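Local coordinates for protein exopolygalacturonate lyase (Vibrio vulnificus, PDB 5A29) that probably cleaves pectate by beta-elimination as a family 2 polysaccharide lyase, and binds a manganese ion, at residues Leu458-Ser463 / Leu486-Ala491. Numbering follows the deposited sequence.
Sequences LNMQLS and LEFARA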
loop_
_atom_site.group_PDB
_atom_site.type_symbol
_atom_site.label_atom_id
_atom_site.label_comp_id
_atom_site.label_asym_id
_atom_site.label_seq_id
_atom_site.Cartn_x
_atom_site.Cartn_y
_atom_site.Cartn_z
ATOM N N LEU A 458 8.981 -28.445 -4.987
ATOM C CA LEU A 458 8.811 -27.112 -5.597
ATOM C C LEU A 458 9.402 -27.067 -7.014
ATOM O O LEU A 458 10.339 -27.814 -7.353
ATOM C CB LEU A 458 9.494 -26.053 -4.755
ATOM C CG LEU A 458 8.996 -26.030 -3.314
ATOM C CD1 LEU A 458 9.837 -25.086 -2.466
ATOM C CD2 LEU A 458 7.519 -25.664 -3.334
ATOM N N ASN A 459 8.878 -26.155 -7.815
ATOM C CA ASN A 459 9.271 -25.976 -9.228
ATOM C C ASN A 459 10.492 -25.059 -9.285
ATOM O O ASN A 459 10.378 -23.832 -9.157
ATOM C CB ASN A 459 8.105 -25.309 -9.961
ATOM C CG ASN A 459 8.348 -25.131 -11.461
ATOM O OD1 ASN A 459 9.419 -25.470 -12.014
ATOM N ND2 ASN A 459 7.383 -24.513 -12.102
ATOM N N MET A 460 11.679 -25.628 -9.505
ATOM C CA MET A 460 12.905 -24.818 -9.548
ATOM C C MET A 460 13.142 -24.174 -10.929
ATOM O O MET A 460 14.118 -23.459 -11.101
ATOM C CB MET A 460 14.139 -25.676 -9.208
ATOM C CG MET A 460 13.998 -26.440 -7.926
ATOM S SD MET A 460 13.819 -25.260 -6.550
ATOM C CE MET A 460 13.384 -26.400 -5.193
ATOM N N GLN A 461 12.262 -24.438 -11.886
ATOM C CA GLN A 461 12.308 -23.785 -13.193
ATOM C C GLN A 461 11.175 -22.784 -13.369
ATOM O O GLN A 461 10.890 -22.382 -14.494
ATOM C CB GLN A 461 12.229 -24.823 -14.369
ATOM C CG GLN A 461 13.473 -25.721 -14.501
ATOM C CD GLN A 461 13.533 -26.781 -13.406
ATOM O OE1 GLN A 461 12.507 -27.372 -13.039
ATOM N NE2 GLN A 461 14.727 -27.007 -12.851
ATOM N N LEU A 462 10.507 -22.374 -12.291
ATOM C CA LEU A 462 9.340 -21.485 -12.438
ATOM C C LEU A 462 9.782 -20.234 -13.110
ATOM O O LEU A 462 10.683 -19.558 -12.595
ATOM C CB LEU A 462 8.790 -21.120 -11.031
ATOM C CG LEU A 462 7.571 -20.174 -11.028
ATOM C CD1 LEU A 462 6.360 -20.742 -11.779
ATOM C CD2 LEU A 462 7.235 -19.968 -9.572
ATOM N N SER A 463 9.191 -19.880 -14.242
ATOM C CA SER A 463 9.654 -18.684 -14.911
ATOM C C SER A 463 8.873 -17.402 -14.640
ATOM O O SER A 463 9.364 -16.340 -14.905
ATOM C CB SER A 463 9.724 -18.878 -16.426
ATOM O OG SER A 463 8.424 -19.103 -16.871
ATOM N N LEU A 486 14.445 -22.264 0.315
ATOM C CA LEU A 486 15.568 -21.349 -0.001
ATOM C C LEU A 486 16.171 -21.677 -1.359
ATOM O O LEU A 486 16.655 -20.769 -2.029
ATOM C CB LEU A 486 16.675 -21.464 1.049
ATOM C CG LEU A 486 16.245 -20.951 2.421
ATOM C CD1 LEU A 486 17.476 -20.954 3.326
ATOM C CD2 LEU A 486 15.669 -19.561 2.305
ATOM N N GLU A 487 16.240 -22.953 -1.705
ATOM C CA GLU A 487 16.616 -23.351 -3.090
ATOM C C GLU A 487 15.702 -22.696 -4.130
ATOM O O GLU A 487 16.131 -22.121 -5.142
ATOM C CB GLU A 487 16.531 -24.868 -3.268
ATOM C CG GLU A 487 17.024 -25.332 -4.638
ATOM C CD GLU A 487 17.176 -26.856 -4.789
ATOM O OE1 GLU A 487 16.899 -27.611 -3.822
ATOM O OE2 GLU A 487 17.508 -27.310 -5.915
ATOM N N PHE A 488 14.397 -22.836 -3.865
ATOM C CA PHE A 488 13.361 -22.237 -4.708
ATOM C C PHE A 488 13.499 -20.715 -4.798
ATOM O O PHE A 488 13.442 -20.144 -5.910
ATOM C CB PHE A 488 11.977 -22.634 -4.146
ATOM C CG PHE A 488 10.810 -21.990 -4.877
ATOM C CD1 PHE A 488 10.365 -22.518 -6.060
ATOM C CD2 PHE A 488 10.123 -20.899 -4.277
ATOM C CE1 PHE A 488 9.251 -21.989 -6.726
ATOM C CE2 PHE A 488 9.020 -20.327 -4.940
ATOM C CZ PHE A 488 8.578 -20.871 -6.154
ATOM N N ALA A 489 13.706 -20.056 -3.653
ATOM C CA ALA A 489 13.779 -18.610 -3.664
ATOM C C ALA A 489 15.055 -18.151 -4.401
ATOM O O ALA A 489 15.052 -17.141 -5.078
ATOM C CB ALA A 489 13.824 -18.098 -2.246
ATOM N N ARG A 490 16.156 -18.830 -4.184
ATOM C CA ARG A 490 17.414 -18.461 -4.876
ATOM C C ARG A 490 17.238 -18.546 -6.407
ATOM O O ARG A 490 17.647 -17.606 -7.127
ATOM C CB ARG A 490 18.564 -19.444 -4.478
ATOM C CG ARG A 490 19.172 -19.100 -3.143
ATOM C CD ARG A 490 20.101 -20.269 -2.737
ATOM N NE ARG A 490 21.284 -19.800 -2.066
ATOM C CZ ARG A 490 21.905 -20.459 -1.075
ATOM N NH1 ARG A 490 21.425 -21.615 -0.612
ATOM N NH2 ARG A 490 23.011 -19.950 -0.543
ATOM N N ALA A 491 16.638 -19.627 -6.897
ATOM C CA ALA A 491 16.422 -19.763 -8.320
ATOM C C ALA A 491 15.494 -18.655 -8.846
ATOM O O ALA A 491 15.737 -18.036 -9.906
ATOM C CB ALA A 491 15.815 -21.116 -8.615
HETATM O O HOH W 1 12.248 -21.320 -8.408
#
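F488, projecting from helix 484-500, meets the turn 459-462 with an edge of its ring and with its CB. Its CG lies anti to the backbone N (chi1 176°), which lays the ring alongside the turn. There the carbonyl oxygen of N459 sits near the ring plane, 3.3 Å from F488 CE1, a placement that brings the oxygen to the weakly positive C-H rim. The L458 side chain lies roughly perpendicular to that of F488, its CD1 3.7 Å from F488 CB, while L462 CD2 lies 3.8 Å from F488 CZ. The loop, which links strand 457-458 to helix 467-480 and packs on the next helix, 484-500, away from the metal and ligand sites, illustrates how a type I beta turn, N459 to L462, can be reinforced by an Asx turn: N459 OD1 accepts from Q461 N at 3.0 Å, the donor lying above the carbonyl plane, and N459 ND2 is held by the G444 carbonyl. M460 packs against the helix backbone and E487. Bent at chi2 (-62°), its chain brings SD to 3.6 Å from F488 CA, and its methyl CE rests against the extended chain of E487, 3.8 Å from E487 CG. A491 CB approaches the M460 carbonyl oxygen. No direct hydrogen bond joins the segments; instead one water donates to both N459 O and F488 O. Beyond the turn, the W445 ring is tilted some 45° to that of F488, and A473 and T469 also touch F488.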